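GCN5-related N-acetyltransferase (Ralstonia eutropha JMP134, PDB 2Q0Y) belongs to the GNAT family and probably transfers an acetyl group from acetyl-coenzyme A to an acceptor amine. Local coordinates at the interface of chains A and B. Sequence-based numbering; all coordinates share one arbitrary frame. Chains: chain A/B, GCN5-related N-acetyltransferase.

Contact 1: the interface of chains A and B. Residues chain A 75-77, 85; chain B 19, 39-40, 43.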
loop_
_atom_site.group_PDB
_atom_site.type_symbol
_atom_site.label_atom_id
_atom_site.label_comp_id
_atom_site.label_asym_id
_atom_site.label_seq_id
_atom_site.Cartn_x
_atom_site.Cartn_y
_atom_site.Cartn_z
ATOM N N TRP A 75 -2.737 -3.832 7.776
ATOM C CA TRP A 75 -1.523 -3.056 7.778
ATOM C C TRP A 75 -0.915 -3.041 9.181
ATOM O O TRP A 75 -1.648 -2.988 10.153
ATOM C CB TRP A 75 -1.792 -1.623 7.314
ATOM C CG TRP A 75 -0.598 -1.006 6.745
ATOM C CD1 TRP A 75 0.307 -0.219 7.379
ATOM C CD2 TRP A 75 -0.115 -1.185 5.413
ATOM N NE1 TRP A 75 1.330 0.119 6.518
ATOM C CE2 TRP A 75 1.092 -0.465 5.304
ATOM C CE3 TRP A 75 -0.586 -1.889 4.304
ATOM C CZ2 TRP A 75 1.832 -0.421 4.125
ATOM C CZ3 TRP A 75 0.161 -1.860 3.133
ATOM C CH2 TRP A 75 1.338 -1.117 3.050
ATOM N N PRO A 76 0.425 -3.077 9.294
ATOM C CA PRO A 76 0.993 -2.945 10.651
ATOM C C PRO A 76 0.643 -1.618 11.317
ATOM O O PRO A 76 0.642 -0.573 10.652
ATOM C CB PRO A 76 2.509 -2.994 10.410
ATOM C CG PRO A 76 2.663 -2.626 8.949
ATOM C CD PRO A 76 1.483 -3.235 8.282
ATOM N N PRO A 77 0.370 -1.645 12.629
ATOM C CA PRO A 77 0.245 -0.374 13.349
ATOM C C PRO A 77 1.407 0.539 12.990
ATOM O O PRO A 77 2.546 0.074 12.832
ATOM C CB PRO A 77 0.263 -0.815 14.811
ATOM C CG PRO A 77 -0.452 -2.140 14.745
ATOM C CD PRO A 77 0.119 -2.794 13.511
ATOM N N ASP A 85 -4.405 -1.778 13.164
ATOM C CA ASP A 85 -3.680 -2.665 12.261
ATOM C C ASP A 85 -4.386 -2.739 10.894
ATOM O O ASP A 85 -4.551 -3.818 10.295
ATOM C CB ASP A 85 -3.529 -4.062 12.876
ATOM C CG ASP A 85 -4.861 -4.728 13.179
ATOM O OD1 ASP A 85 -5.931 -4.072 13.086
ATOM O OD2 ASP A 85 -4.829 -5.916 13.532
ATOM N N ARG B 19 11.992 -0.701 14.193
ATOM C CA ARG B 19 10.875 0.108 13.750
ATOM C C ARG B 19 10.834 1.436 14.495
ATOM O O ARG B 19 10.703 2.486 13.877
ATOM C CB ARG B 19 9.563 -0.650 13.927
ATOM C CG ARG B 19 8.333 0.061 13.371
ATOM C CD ARG B 19 7.152 -0.867 13.300
ATOM N NE ARG B 19 5.969 -0.275 12.672
ATOM C CZ ARG B 19 5.765 -0.173 11.362
ATOM N NH1 ARG B 19 6.695 -0.549 10.493
ATOM N NH2 ARG B 19 4.653 0.363 10.911
ATOM N N PRO B 39 0.550 -2.290 20.214
ATOM C CA PRO B 39 -0.163 -2.736 18.998
ATOM C C PRO B 39 0.748 -3.364 17.920
ATOM O O PRO B 39 0.444 -4.441 17.387
ATOM C CB PRO B 39 -0.843 -1.456 18.512
ATOM C CG PRO B 39 -1.120 -0.701 19.770
ATOM C CD PRO B 39 0.119 -0.935 20.622
ATOM N N PHE B 40 1.881 -2.736 17.637
ATOM C CA PHE B 40 2.805 -3.313 16.655
ATOM C C PHE B 40 3.382 -4.670 17.084
ATOM O O PHE B 40 3.448 -5.600 16.288
ATOM C CB PHE B 40 3.947 -2.355 16.265
ATOM C CG PHE B 40 4.884 -2.979 15.297
ATOM C CD1 PHE B 40 4.527 -3.100 13.978
ATOM C CD2 PHE B 40 6.073 -3.555 15.720
ATOM C CE1 PHE B 40 5.351 -3.761 13.076
ATOM C CE2 PHE B 40 6.915 -4.197 14.806
ATOM C CZ PHE B 40 6.549 -4.291 13.492
ATOM N N TRP B 43 0.804 -7.314 16.714
ATOM C CA TRP B 43 0.610 -7.568 15.290
ATOM C C TRP B 43 1.735 -8.469 14.767
ATOM O O TRP B 43 1.484 -9.377 13.978
ATOM C CB TRP B 43 0.594 -6.244 14.519
ATOM C CG TRP B 43 0.529 -6.362 13.016
ATOM C CD1 TRP B 43 -0.597 -6.414 12.240
ATOM C CD2 TRP B 43 1.641 -6.415 12.112
ATOM N NE1 TRP B 43 -0.255 -6.504 10.917
ATOM C CE2 TRP B 43 1.109 -6.523 10.806
ATOM C CE3 TRP B 43 3.024 -6.406 12.279
ATOM C CZ2 TRP B 43 1.908 -6.607 9.694
ATOM C CZ3 TRP B 43 3.825 -6.509 11.173
ATOM C CH2 TRP B 43 3.271 -6.610 9.894
#

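Contact 2: the interface of chains A and B. Residues chain A 23, 28, 32-33, 36; chain B 77-79.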
loop_
_atom_site.group_PDB
_atom_site.type_symbol
_atom_site.label_atom_id
_atom_site.label_comp_id
_atom_site.label_asym_id
_atom_site.label_seq_id
_atom_site.Cartn_x
_atom_site.Cartn_y
_atom_site.Cartn_z
ATOM N N PHE A 23 -7.404 3.381 -16.092
ATOM C CA PHE A 23 -5.999 3.149 -16.443
ATOM C C PHE A 23 -5.671 3.485 -17.894
ATOM O O PHE A 23 -4.581 3.987 -18.185
ATOM C CB PHE A 23 -5.605 1.698 -16.144
ATOM C CG PHE A 23 -5.332 1.403 -14.686
ATOM C CD1 PHE A 23 -4.435 2.180 -13.954
ATOM C CD2 PHE A 23 -5.932 0.318 -14.062
ATOM C CE1 PHE A 23 -4.148 1.883 -12.641
ATOM C CE2 PHE A 23 -5.658 0.026 -12.740
ATOM C CZ PHE A 23 -4.762 0.810 -12.033
ATOM N N ARG A 28 -1.820 3.877 -19.406
ATOM C CA ARG A 28 -1.331 2.500 -19.313
ATOM C C ARG A 28 -1.556 1.777 -20.627
ATOM O O ARG A 28 -2.516 2.054 -21.336
ATOM C CB ARG A 28 -1.993 1.732 -18.180
ATOM C CG ARG A 28 -1.821 2.329 -16.775
ATOM C CD ARG A 28 -0.410 2.789 -16.402
ATOM N NE ARG A 28 0.506 1.727 -15.969
ATOM C CZ ARG A 28 0.875 1.474 -14.704
ATOM N NH1 ARG A 28 0.375 2.146 -13.669
ATOM N NH2 ARG A 28 1.736 0.497 -14.469
ATOM N N THR A 32 -1.314 -4.414 -21.644
ATOM C CA THR A 32 -1.145 -4.720 -20.255
ATOM C C THR A 32 -2.513 -4.800 -19.547
ATOM O O THR A 32 -2.735 -5.669 -18.706
ATOM C CB THR A 32 -0.232 -3.659 -19.614
ATOM O OG1 THR A 32 0.966 -3.555 -20.400
ATOM C CG2 THR A 32 0.117 -4.016 -18.203
ATOM N N LEU A 33 -3.431 -3.903 -19.898
ATOM C CA LEU A 33 -4.780 -3.926 -19.307
ATOM C C LEU A 33 -5.539 -5.161 -19.767
ATOM O O LEU A 33 -6.348 -5.702 -19.013
ATOM C CB LEU A 33 -5.566 -2.656 -19.646
ATOM C CG LEU A 33 -4.864 -1.362 -19.181
ATOM C CD1 LEU A 33 -5.633 -0.131 -19.641
ATOM C CD2 LEU A 33 -4.678 -1.366 -17.688
HETATM N N MSE A 36 -4.400 -7.968 -17.619
HETATM C CA MSE A 36 -4.974 -7.803 -16.287
HETATM C C MSE A 36 -6.444 -8.190 -16.190
HETATM O O MSE A 36 -6.954 -8.464 -15.097
HETATM C CB MSE A 36 -4.843 -6.326 -15.874
HETATM C CG MSE A 36 -5.320 -6.014 -14.478
HETATM SE SE MSE A 36 -5.447 -4.093 -14.232
HETATM C CE MSE A 36 -6.980 -3.834 -15.336
ATOM N N PRO B 77 -4.888 -7.506 -9.061
ATOM C CA PRO B 77 -4.106 -7.446 -10.300
ATOM C C PRO B 77 -4.117 -6.029 -10.850
ATOM O O PRO B 77 -5.144 -5.336 -10.781
ATOM C CB PRO B 77 -4.833 -8.441 -11.202
ATOM C CG PRO B 77 -5.287 -9.484 -10.213
ATOM C CD PRO B 77 -5.780 -8.674 -9.040
ATOM N N HIS B 78 -2.972 -5.604 -11.368
ATOM C CA HIS B 78 -2.676 -4.200 -11.584
ATOM C C HIS B 78 -1.800 -4.082 -12.823
ATOM O O HIS B 78 -1.087 -5.007 -13.156
ATOM C CB HIS B 78 -1.930 -3.694 -10.347
ATOM C CG HIS B 78 -1.621 -2.231 -10.356
ATOM N ND1 HIS B 78 -0.491 -1.716 -10.959
ATOM C CD2 HIS B 78 -2.281 -1.174 -9.825
ATOM C CE1 HIS B 78 -0.470 -0.406 -10.791
ATOM N NE2 HIS B 78 -1.550 -0.051 -10.115
ATOM N N PRO B 79 -1.826 -2.934 -13.510
ATOM C CA PRO B 79 -0.954 -2.854 -14.677
ATOM C C PRO B 79 0.551 -3.088 -14.429
ATOM O O PRO B 79 1.250 -3.478 -15.362
ATOM C CB PRO B 79 -1.203 -1.438 -15.196
ATOM C CG PRO B 79 -2.551 -1.072 -14.666
ATOM C CD PRO B 79 -2.648 -1.719 -13.350
#

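Contact 1: the interface of chains A and B
The backbone carbonyl oxygen O of A:Pro77 accepts a hydrogen bond of 2.9 Å from NH2 of the B:Arg19 guanidinium. The bond is bent, 143° at the hydrogen; the donor nitrogen stands 30° out of the carbonyl plane, and the oxygen in turn lies somewhat out of the guanidinium plane. B:Arg19 reaches across with a chain extended from CG to NE, its CG anti to the backbone N (chi1 -175°). Its CD lies over the centre of the B:Phe40 ring, which probably steadies the arm from within its own chain. The rest of the contact is mainly packing of carbon against carbon. B:Trp43, on helix 30-50, lays its indole flat against A:Pro76: CB of the proline sits 3.6 Å from the centroid of the six-membered ring. CA stands over the five-membered ring, and both are CH-pi contacts. A:Pro77 continues the line, its CD 3.6 Å from CG of B:Trp43, while its CG rests against the helix, 3.8 Å from CB of B:Pro39. B:Phe40 meets A:Pro76 edge-on, the proline CB lying in the phenyl plane 4.0 Å from CE1. Beside the pyrrole part of the indole, CB of A:Asp85 packs 3.8 Å from CD1. Two consecutive prolines thus present a stiff surface to an aromatic helix face. The site joins the loop after strand 63-74 to the partner's helices in what may be a dimer.

Contact 2: the interface of chains A and B
B:Pro79 inserts its pyrrolidine ring among side chains of chain A, which present different faces and tips to it. A:Phe23 turns a face to it: CG of the proline stands over the centre of the phenyl ring, 3.6 Å from the centroid, in a CH-pi contact. The A:Phe23 CG is anti to the carbonyl carbon (chi1 -78°), which carries the ring from helix 12-25 towards the partner loop. The edge of the same phenyl ring, at CZ, points at a face of the B:His78 imidazole, with the planes 79° apart; CZ lies 3.9 Å from CD2 of the imidazole. Within chain B, CD of B:Pro79 lies against the same face of the imidazole, towards its rim, and packs the two neighbours of the loop together.

A:Arg28 bends at chi2 and chi3 and brings one face of its guanidinium over the proline, CZ being 3.6 Å from the proline CB. The guanidinium plane stands 76° from the imidazole plane, and NH1 of A:Arg28 is 4.6 Å from NE2 of B:His78; the arginine's positive charge would probably disfavour protonation of the histidine, whose charge is not seen. From helix 30-50, A:Leu33 sets CD2 at 3.7 Å from CG of B:Pro79, crossing it at a slant. The selenium SE of A:Met36, a selenomethionine, packs 3.8 Å from CD of the same proline and also touches the backbone of B:His78, while the methyl of A:Thr32 borders the proline backbone. The site is a knob-in-pocket contact that seats a loop of one subunit against helices 12-25 and 30-50 of the other and the turn that joins them, and would help fix their relative placement.

Contact 1 and contact 2 lie about 30 Å apart, measured between the centres of their C-alpha atoms, at opposite ends of a two-fold symmetric interface. They draw on the same elements with the chains exchanged: the loop after strand 63-74 and the helices 12-25 and 30-50. Residue 77 takes part in both, from chain A in contact 1 and from chain B in contact 2. Because each contact has a symmetry twin, every subunit both offers the proline-rich loop and receives that of its partner. Such reciprocal clasping suits a stable dimer, although the structure alone does not prove one in solution.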